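Local coordinates for protein fructokinase (Vibrio cholerae serotype O1, PDB 5EYN) that catalyses the ATP-dependent phosphorylation of fructose, as a sugar kinase of the PfkB carbohydrate kinase family, at residues W22-A27 against E137-C142; M18-L23 against R60-G65. All coordinates share one frame; numbering follows the deposited sequence.

Contact 1: W22-A27 against E137-C142; sequences WLTGDA and EWLHVC. With FRU (beta-D-fructofuranose), chain B.
The indole of Trp-22 meets Glu-137 at its edge: NE1 donates to OE1 at 2.9 Å, and that oxygen lies only 4° out of the ring plane. The ring and carboxylate planes are turned 67° apart, and NE1 meets OE1 from above the carboxylate in a bent bond. Phe-133 also meets the indole. The imidazole of His-140 is approached obliquely by CD1 of Leu-23, which reaches His-140 CB at 3.5 Å, while its ND1 is hydrogen-bonded to Ser-170 OG.

Between the face carrying Trp-22 and Leu-139 and that carrying Leu-23 and His-140, strands 22-24 and 138-142 run parallel. Trp-22 N donates to Trp-138 O at 2.8 Å, and Trp-22 O accepts from His-140 N at 2.9 Å. The next bond, Thr-24 N to His-140 O, is weak at 3.5 Å. Water then takes over, donating to Thr-24 O at 2.7 Å and accepting from Cys-142 N at 2.8 Å. In Thr-24, OG1 stands anti to the backbone N (chi1 -177°) and is bonded to Phe-64 O, while CG2 packs on Leu-139 CD1 and Val-141 CG2. Just beyond, Asp-26 OD1 accepts a hydrogen bond from fructose O1 at 2.6 Å.

The chemistry changes along the pair. The buried carboxylate of Glu-137 is held by Trp-22, Gln-134 N and a salt bridge to Arg-20, partners that would favour its charged form. At the other end, direct strand pairing weakens and gives way to water where the chain leaves the sheet for the sugar pocket, and Asp-26, two residues past Thr-24, binds fructose.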
ATOM      1  N   TRP A  22     -20.688  -7.092  17.497  1.00  8.74           N
ATOM      2  CA  TRP A  22     -19.237  -7.113  17.365  1.00  9.11           C
ATOM      3  C   TRP A  22     -18.876  -7.370  15.920  1.00  8.94           C
ATOM      4  O   TRP A  22     -19.434  -8.261  15.286  1.00  9.18           O
ATOM      5  CB  TRP A  22     -18.644  -8.247  18.210  1.00  9.14           C
ATOM      6  CG  TRP A  22     -18.645  -8.021  19.689  1.00 10.50           C
ATOM      7  CD1 TRP A  22     -19.513  -8.561  20.596  1.00 10.97           C
ATOM      8  CD2 TRP A  22     -17.731  -7.212  20.446  1.00 10.89           C
ATOM      9  NE1 TRP A  22     -19.195  -8.145  21.853  1.00 12.35           N
ATOM     10  CE2 TRP A  22     -18.110  -7.313  21.796  1.00 12.26           C
ATOM     11  CE3 TRP A  22     -16.640  -6.404  20.111  1.00 11.13           C
ATOM     12  CZ2 TRP A  22     -17.433  -6.644  22.810  1.00 13.15           C
ATOM     13  CZ3 TRP A  22     -15.974  -5.742  21.117  1.00 12.59           C
ATOM     14  CH2 TRP A  22     -16.368  -5.867  22.446  1.00 13.60           C
ATOM     15  N   LEU A  23     -17.928  -6.589  15.425  1.00  8.88           N
ATOM     16  CA  LEU A  23     -17.359  -6.739  14.099  1.00  8.52           C
ATOM     17  C   LEU A  23     -15.877  -7.037  14.278  1.00  8.20           C
ATOM     18  O   LEU A  23     -15.220  -6.447  15.124  1.00  9.60           O
ATOM     19  CB  LEU A  23     -17.544  -5.448  13.278  1.00 10.65           C
ATOM     20  CG  LEU A  23     -18.952  -4.966  12.903  1.00 14.24           C
ATOM     21  CD1 LEU A  23     -19.796  -6.057  12.323  1.00 15.97           C
ATOM     22  CD2 LEU A  23     -19.654  -4.357  14.117  1.00 13.91           C
ATOM     23  N   THR A  24     -15.354  -7.944  13.476  1.00  7.77           N
ATOM     24  CA  THR A  24     -13.935  -8.220  13.504  1.00  7.24           C
ATOM     25  C   THR A  24     -13.424  -8.452  12.099  1.00  7.28           C
ATOM     26  O   THR A  24     -14.174  -8.883  11.227  1.00  8.07           O
ATOM     27  CB  THR A  24     -13.619  -9.442  14.396  1.00  8.67           C
ATOM     28  OG1 THR A  24     -12.215  -9.650  14.467  1.00  9.08           O
ATOM     29  CG2 THR A  24     -14.263 -10.727  13.874  1.00  9.77           C
ATOM     30  N   GLY A  25     -12.153  -8.132  11.875  1.00  7.20           N
ATOM     31  CA  GLY A  25     -11.532  -8.372  10.590  1.00  6.75           C
ATOM     32  C   GLY A  25     -10.682  -7.204  10.172  1.00  7.10           C
ATOM     33  O   GLY A  25      -9.944  -6.648  10.983  1.00  7.28           O
ATOM     34  N   ASP A  26     -10.802  -6.835   8.906  1.00  6.42           N
ATOM     35  CA  ASP A  26      -9.917  -5.856   8.287  1.00  6.90           C
ATOM     36  C   ASP A  26     -10.538  -4.486   8.152  1.00  6.96           C
ATOM     37  O   ASP A  26     -11.526  -4.323   7.461  1.00  7.71           O
ATOM     38  CB  ASP A  26      -9.451  -6.339   6.910  1.00  6.79           C
ATOM     39  CG  ASP A  26     -10.587  -6.623   5.927  1.00  6.95           C
ATOM     40  OD1 ASP A  26     -10.437  -6.223   4.730  1.00  7.41           O
ATOM     41  OD2 ASP A  26     -11.595  -7.277   6.299  1.00  6.34           O
ATOM     42  N   ALA A  27      -9.934  -3.531   8.840  1.00  7.21           N
ATOM     43  CA  ALA A  27     -10.125  -2.120   8.556  1.00  7.48           C
ATOM     44  C   ALA A  27      -9.059  -1.730   7.536  1.00  7.83           C
ATOM     45  O   ALA A  27      -7.888  -2.052   7.705  1.00  9.70           O
ATOM     46  CB  ALA A  27     -10.001  -1.301   9.831  1.00  8.66           C
ATOM     47  N   GLU A 137     -25.542 -11.178  22.121  1.00 11.31           N
ATOM     48  CA  GLU A 137     -24.754 -10.337  21.240  1.00 10.80           C
ATOM     49  C   GLU A 137     -24.623 -10.982  19.871  1.00 10.34           C
ATOM     50  O   GLU A 137     -24.863 -12.178  19.698  1.00 10.68           O
ATOM     51  CB  GLU A 137     -23.375 -10.064  21.842  1.00 11.68           C
ATOM     52  CG  GLU A 137     -23.429  -9.175  23.080  1.00 13.50           C
ATOM     53  CD  GLU A 137     -22.055  -8.874  23.655  1.00 14.19           C
ATOM     54  OE1 GLU A 137     -21.109  -9.644  23.400  1.00 14.23           O
ATOM     55  OE2 GLU A 137     -21.922  -7.872  24.380  1.00 18.06           O
ATOM     56  N   TRP A 138     -24.217 -10.167  18.906  1.00  9.79           N
ATOM     57  CA  TRP A 138     -23.938 -10.620  17.548  1.00  8.87           C
ATOM     58  C   TRP A 138     -22.450 -10.499  17.268  1.00  8.15           C
ATOM     59  O   TRP A 138     -21.777  -9.616  17.794  1.00  8.67           O
ATOM     60  CB  TRP A 138     -24.715  -9.779  16.514  1.00  8.27           C
ATOM     61  CG  TRP A 138     -26.139 -10.151  16.425  1.00  9.05           C
ATOM     62  CD1 TRP A 138     -27.154  -9.738  17.229  1.00 10.52           C
ATOM     63  CD2 TRP A 138     -26.713 -11.047  15.476  1.00  9.70           C
ATOM     64  NE1 TRP A 138     -28.332 -10.329  16.838  1.00 10.21           N
ATOM     65  CE2 TRP A 138     -28.086 -11.135  15.758  1.00  9.31           C
ATOM     66  CE3 TRP A 138     -26.196 -11.792  14.412  1.00  9.51           C
ATOM     67  CZ2 TRP A 138     -28.944 -11.943  15.030  1.00 10.04           C
ATOM     68  CZ3 TRP A 138     -27.050 -12.597  13.688  1.00 10.59           C
ATOM     69  CH2 TRP A 138     -28.409 -12.671  14.005  1.00 10.85           C
ATOM     70  N   LEU A 139     -21.958 -11.400  16.425  1.00  7.86           N
ATOM     71  CA  LEU A 139     -20.615 -11.312  15.871  1.00  7.93           C
ATOM     72  C   LEU A 139     -20.733 -11.441  14.363  1.00  7.82           C
ATOM     73  O   LEU A 139     -21.317 -12.407  13.875  1.00  8.16           O
ATOM     74  CB  LEU A 139     -19.736 -12.443  16.412  1.00  7.88           C
ATOM     75  CG  LEU A 139     -18.340 -12.562  15.798  1.00  7.78           C
ATOM     76  CD1 LEU A 139     -17.487 -11.382  16.172  1.00  8.20           C
ATOM     77  CD2 LEU A 139     -17.693 -13.860  16.267  1.00  9.42           C
ATOM     78  N   HIS A 140     -20.187 -10.472  13.627  1.00  7.28           N
ATOM     79  CA  HIS A 140     -20.153 -10.544  12.173  1.00  7.55           C
ATOM     80  C   HIS A 140     -18.726 -10.655  11.657  1.00  7.50           C
ATOM     81  O   HIS A 140     -17.832  -9.935  12.114  1.00  8.78           O
ATOM     82  CB  HIS A 140     -20.809  -9.310  11.566  1.00  7.51           C
ATOM     83  CG  HIS A 140     -20.800  -9.295  10.077  1.00  7.62           C
ATOM     84  ND1 HIS A 140     -21.597 -10.130   9.325  1.00  7.65           N
ATOM     85  CD2 HIS A 140     -20.050  -8.589   9.194  1.00  8.17           C
ATOM     86  CE1 HIS A 140     -21.358  -9.924   8.041  1.00  7.71           C
ATOM     87  NE2 HIS A 140     -20.434  -8.982   7.932  1.00  7.76           N
ATOM     88  N   VAL A 141     -18.553 -11.571  10.706  1.00  8.45           N
ATOM     89  CA  VAL A 141     -17.264 -11.961  10.146  1.00  9.03           C
ATOM     90  C   VAL A 141     -17.351 -12.032   8.626  1.00  7.26           C
ATOM     91  O   VAL A 141     -18.393 -12.403   8.092  1.00  7.32           O
ATOM     92  CB  VAL A 141     -16.849 -13.390  10.705  1.00 10.71           C
ATOM     93  CG1 VAL A 141     -15.550 -13.899  10.097  1.00 11.73           C
ATOM     94  CG2 VAL A 141     -16.778 -13.374  12.224  1.00 11.47           C
ATOM     95  N   CYS A 142     -16.247 -11.690   7.956  1.00  6.17           N
ATOM     96  CA  CYS A 142     -16.066 -11.876   6.513  1.00  6.40           C
ATOM     97  C   CYS A 142     -14.876 -12.784   6.256  1.00  6.47           C
ATOM     98  O   CYS A 142     -14.067 -13.032   7.151  1.00  7.24           O
ATOM     99  CB  CYS A 142     -15.859 -10.543   5.793  1.00  7.21           C
ATOM    100  SG  CYS A 142     -17.243  -9.385   5.948  1.00  8.53           S
TER
HETATM  101  C1  FRU B 401     -12.034  -5.744   1.857  1.00  6.80           C
HETATM  102  C2  FRU B 401     -12.762  -4.782   0.929  1.00  6.46           C
HETATM  103  C3  FRU B 401     -12.492  -3.304   1.120  1.00  6.44           C
HETATM  104  C4  FRU B 401     -13.808  -2.639   0.880  1.00  6.88           C
HETATM  105  C5  FRU B 401     -14.764  -3.708   1.279  1.00  7.15           C
HETATM  106  C6  FRU B 401     -16.060  -3.701   0.507  1.00  7.64           C
HETATM  107  O1  FRU B 401     -12.470  -5.607   3.174  1.00  7.27           O
HETATM  108  O2  FRU B 401     -12.408  -5.145  -0.371  1.00  7.36           O
HETATM  109  O3  FRU B 401     -11.457  -2.938   0.258  1.00  7.27           O
HETATM  110  O4  FRU B 401     -14.015  -1.506   1.652  1.00  7.26           O
HETATM  111  O5  FRU B 401     -14.129  -4.966   1.130  1.00  7.26           O
HETATM  112  O6  FRU B 401     -16.910  -4.744   0.917  1.00  8.74           O
HETATM  113  O   HOH W   1     -14.218  -9.969   8.795  1.00 13.76           O

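Contact 2: M18-L23 against R60-G65; sequences MSRVWL and RSAFFG
The parallel bridges of Val-21, Trp-22 and Leu-23 with Ser-61, Ala-62 and Phe-63 join two neighbouring strands of the large central sheet of this ribokinase-like fold. Between them the chain passes through strands 28-33 and 38-44 of the smaller sheet and returns along helix 46-56, which packs on the Leu-23 and Ser-61 side.

Four backbone bonds are the evidence: Val-21 N to Arg-60 O, Ala-62 N to Val-21 O, Phe-64 N to Leu-23 O and, the shortest, Leu-23 N to Ala-62 O at 2.8 Å. On the Trp-22 side, Ala-62 CB makes a CH-pi contact over the indole face, 3.9 Å from the centroid of the six-membered ring and 28° off its normal. Arg-20 CD lies over the same face, also offset toward the rim, nearest NE1 and CE2. Trp-22 CE3 sits at the edge of the Phe-64 ring, 3.8 Å from Phe-64 CD2; the pair is oblique, its planes 72° apart. On the helix-covered side, Leu-23 CD2 touches Ser-61 CB at 3.8 Å, Leu-23 CB packs on Phe-63 CD1, and Ser-61 OG is bonded to Ala-51 O.

At the start of the strands, Arg-60 leaves with CG anti to the backbone N (chi1 -170°) and runs extended to NE. Arg-20 CZ lies over one face of its guanidinium, offset toward the rim, with the two planes far from parallel. Arg-20 NH2 and Arg-60 NH1 approach to 2.8 Å, but both are donors and make no hydrogen bond; so close a separation is doubtful in detail. A water links Ser-19 O to Arg-60 N.

Apolar packing on both sides of the sheet thus gives way to two like charges at its margin, where the salt bridge from Arg-20 NH1 to Glu-137 OE2 would partly offset their repulsion.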
ATOM      1  N   MET A  18     -31.161  -3.039  23.109  1.00 34.72           N
ATOM      2  CA  MET A  18     -30.327  -2.955  21.921  1.00 34.36           C
ATOM      3  C   MET A  18     -29.067  -3.791  22.091  1.00 30.61           C
ATOM      4  O   MET A  18     -28.179  -3.473  22.887  1.00 31.83           O
ATOM      5  CB  MET A  18     -29.953  -1.507  21.635  1.00 37.36           C
ATOM      6  CG  MET A  18     -29.133  -1.347  20.379  1.00 39.80           C
ATOM      7  SD  MET A  18     -29.325   0.289  19.662  1.00 41.86           S
ATOM      8  CE  MET A  18     -28.664   1.309  20.980  1.00 42.01           C
ATOM      9  N   SER A  19     -28.985  -4.866  21.326  1.00 25.28           N
ATOM     10  CA  SER A  19     -27.904  -5.809  21.507  1.00 21.32           C
ATOM     11  C   SER A  19     -26.639  -5.293  20.803  1.00 18.36           C
ATOM     12  O   SER A  19     -26.707  -4.681  19.738  1.00 19.02           O
ATOM     13  CB  SER A  19     -28.325  -7.175  20.979  1.00 23.69           C
ATOM     14  OG  SER A  19     -29.517  -7.598  21.633  1.00 25.83           O
ATOM     15  N   ARG A  20     -25.494  -5.512  21.431  1.00 15.37           N
ATOM     16  CA  ARG A  20     -24.216  -5.141  20.836  1.00 14.08           C
ATOM     17  C   ARG A  20     -23.906  -6.045  19.662  1.00 12.63           C
ATOM     18  O   ARG A  20     -24.087  -7.260  19.744  1.00 12.08           O
ATOM     19  CB  ARG A  20     -23.103  -5.278  21.868  1.00 15.41           C
ATOM     20  CG  ARG A  20     -21.732  -4.950  21.322  1.00 17.15           C
ATOM     21  CD  ARG A  20     -20.669  -5.046  22.405  1.00 20.62           C
ATOM     22  NE  ARG A  20     -20.764  -3.949  23.360  1.00 24.43           N
ATOM     23  CZ  ARG A  20     -21.188  -4.049  24.618  1.00 26.29           C
ATOM     24  NH1 ARG A  20     -21.571  -5.211  25.125  1.00 26.51           N
ATOM     25  NH2 ARG A  20     -21.229  -2.970  25.386  1.00 27.86           N
ATOM     26  N   VAL A  21     -23.453  -5.438  18.571  1.00 10.37           N
ATOM     27  CA  VAL A  21     -22.925  -6.172  17.430  1.00 10.44           C
ATOM     28  C   VAL A  21     -21.420  -5.981  17.396  1.00 10.10           C
ATOM     29  O   VAL A  21     -20.933  -4.853  17.279  1.00 10.50           O
ATOM     30  CB  VAL A  21     -23.538  -5.701  16.110  1.00  9.02           C
ATOM     31  CG1 VAL A  21     -23.013  -6.535  14.944  1.00  9.96           C
ATOM     32  CG2 VAL A  21     -25.063  -5.736  16.175  1.00 11.10           C
ATOM     33  N   TRP A  22     -20.688  -7.092  17.497  1.00  8.74           N
ATOM     34  CA  TRP A  22     -19.237  -7.113  17.365  1.00  9.11           C
ATOM     35  C   TRP A  22     -18.876  -7.370  15.920  1.00  8.94           C
ATOM     36  O   TRP A  22     -19.434  -8.261  15.286  1.00  9.18           O
ATOM     37  CB  TRP A  22     -18.644  -8.247  18.210  1.00  9.14           C
ATOM     38  CG  TRP A  22     -18.645  -8.021  19.689  1.00 10.50           C
ATOM     39  CD1 TRP A  22     -19.513  -8.561  20.596  1.00 10.97           C
ATOM     40  CD2 TRP A  22     -17.731  -7.212  20.446  1.00 10.89           C
ATOM     41  NE1 TRP A  22     -19.195  -8.145  21.853  1.00 12.35           N
ATOM     42  CE2 TRP A  22     -18.110  -7.313  21.796  1.00 12.26           C
ATOM     43  CE3 TRP A  22     -16.640  -6.404  20.111  1.00 11.13           C
ATOM     44  CZ2 TRP A  22     -17.433  -6.644  22.810  1.00 13.15           C
ATOM     45  CZ3 TRP A  22     -15.974  -5.742  21.117  1.00 12.59           C
ATOM     46  CH2 TRP A  22     -16.368  -5.867  22.446  1.00 13.60           C
ATOM     47  N   LEU A  23     -17.928  -6.589  15.425  1.00  8.88           N
ATOM     48  CA  LEU A  23     -17.359  -6.739  14.099  1.00  8.52           C
ATOM     49  C   LEU A  23     -15.877  -7.037  14.278  1.00  8.20           C
ATOM     50  O   LEU A  23     -15.220  -6.447  15.124  1.00  9.60           O
ATOM     51  CB  LEU A  23     -17.544  -5.448  13.278  1.00 10.65           C
ATOM     52  CG  LEU A  23     -18.952  -4.966  12.903  1.00 14.24           C
ATOM     53  CD1 LEU A  23     -19.796  -6.057  12.323  1.00 15.97           C
ATOM     54  CD2 LEU A  23     -19.654  -4.357  14.117  1.00 13.91           C
ATOM     55  N   ARG A  60     -25.559  -0.214  18.288  1.00 13.69           N
ATOM     56  CA  ARG A  60     -24.441  -0.426  19.181  1.00 13.36           C
ATOM     57  C   ARG A  60     -23.461  -1.374  18.520  1.00 12.57           C
ATOM     58  O   ARG A  60     -23.653  -2.579  18.542  1.00 14.15           O
ATOM     59  CB  ARG A  60     -24.965  -1.050  20.470  1.00 16.49           C
ATOM     60  CG  ARG A  60     -23.979  -1.129  21.591  1.00 21.87           C
ATOM     61  CD  ARG A  60     -24.618  -1.900  22.717  1.00 27.34           C
ATOM     62  NE  ARG A  60     -23.964  -1.713  23.999  1.00 32.39           N
ATOM     63  CZ  ARG A  60     -24.370  -2.304  25.115  1.00 35.58           C
ATOM     64  NH1 ARG A  60     -23.734  -2.088  26.259  1.00 37.31           N
ATOM     65  NH2 ARG A  60     -25.423  -3.112  25.089  1.00 36.66           N
ATOM     66  N   SER A  61     -22.412  -0.834  17.930  1.00 11.59           N
ATOM     67  CA  SER A  61     -21.426  -1.670  17.267  1.00 11.34           C
ATOM     68  C   SER A  61     -20.055  -1.472  17.912  1.00  9.98           C
ATOM     69  O   SER A  61     -19.744  -0.416  18.462  1.00 10.50           O
ATOM     70  CB  SER A  61     -21.397  -1.396  15.760  1.00 12.32           C
ATOM     71  OG  SER A  61     -20.921  -0.105  15.503  1.00 13.18           O
ATOM     72  N   ALA A  62     -19.249  -2.522  17.854  1.00  9.61           N
ATOM     73  CA  ALA A  62     -17.929  -2.534  18.469  1.00  9.05           C
ATOM     74  C   ALA A  62     -17.034  -3.346  17.571  1.00  9.57           C
ATOM     75  O   ALA A  62     -17.479  -4.338  17.021  1.00 10.74           O
ATOM     76  CB  ALA A  62     -17.993  -3.151  19.859  1.00 11.54           C
ATOM     77  N   PHE A  63     -15.783  -2.930  17.427  1.00  9.89           N
ATOM     78  CA  PHE A  63     -14.856  -3.569  16.504  1.00  9.49           C
ATOM     79  C   PHE A  63     -13.681  -4.120  17.277  1.00  9.56           C
ATOM     80  O   PHE A  63     -13.150  -3.440  18.149  1.00 11.76           O
ATOM     81  CB  PHE A  63     -14.350  -2.535  15.501  1.00  9.51           C
ATOM     82  CG  PHE A  63     -13.533  -3.104  14.370  1.00  9.77           C
ATOM     83  CD1 PHE A  63     -14.132  -3.383  13.161  1.00 10.82           C
ATOM     84  CD2 PHE A  63     -12.178  -3.340  14.506  1.00 11.49           C
ATOM     85  CE1 PHE A  63     -13.411  -3.886  12.115  1.00 11.66           C
ATOM     86  CE2 PHE A  63     -11.450  -3.854  13.455  1.00 11.59           C
ATOM     87  CZ  PHE A  63     -12.072  -4.119  12.258  1.00 11.21           C
ATOM     88  N   PHE A  64     -13.287  -5.357  16.981  1.00  8.84           N
ATOM     89  CA  PHE A  64     -12.025  -5.875  17.485  1.00  9.34           C
ATOM     90  C   PHE A  64     -11.196  -6.420  16.351  1.00  9.69           C
ATOM     91  O   PHE A  64     -11.703  -7.069  15.437  1.00  9.30           O
ATOM     92  CB  PHE A  64     -12.191  -6.906  18.627  1.00  9.86           C
ATOM     93  CG  PHE A  64     -12.767  -8.254  18.230  1.00  9.11           C
ATOM     94  CD1 PHE A  64     -11.929  -9.334  17.952  1.00  8.59           C
ATOM     95  CD2 PHE A  64     -14.135  -8.473  18.230  1.00  9.74           C
ATOM     96  CE1 PHE A  64     -12.456 -10.594  17.653  1.00  8.21           C
ATOM     97  CE2 PHE A  64     -14.662  -9.732  17.923  1.00  9.09           C
ATOM     98  CZ  PHE A  64     -13.811 -10.791  17.641  1.00  8.95           C
ATOM     99  N   GLY A  65      -9.907  -6.126  16.400  1.00  9.99           N
ATOM    100  CA  GLY A  65      -9.017  -6.528  15.334  1.00  9.60           C
ATOM    101  C   GLY A  65      -7.701  -5.791  15.426  1.00  9.97           C
ATOM    102  O   GLY A  65      -7.433  -5.088  16.405  1.00 12.47           O
TER
HETATM  103  O   HOH W   2     -27.340  -2.510  18.136  1.00 22.67           O

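Contacts 1 and 2 flank the same strand, 21-24, and share Trp-22 and Leu-23, so three adjacent parallel strands of the central sheet are tied together through it. Their centres lie about 7 Å apart. All touching residues of contact 1 are buried, whereas contact 2 is buried along its strands but reaches the surface at Met-18 and Arg-60. Contact 2 has the more regular backbone ladder and combines apolar and aromatic packing with two close arginines at its margin; contact 1 mixes a shorter ladder with an internal carboxylate and leads at one end to the fructose-binding Asp-26. Further packing joins them, with Leu-139 CD1 3.7 Å from Phe-64 CE2 and Gly-25 O 3.5 Å from Phe-63 CZ.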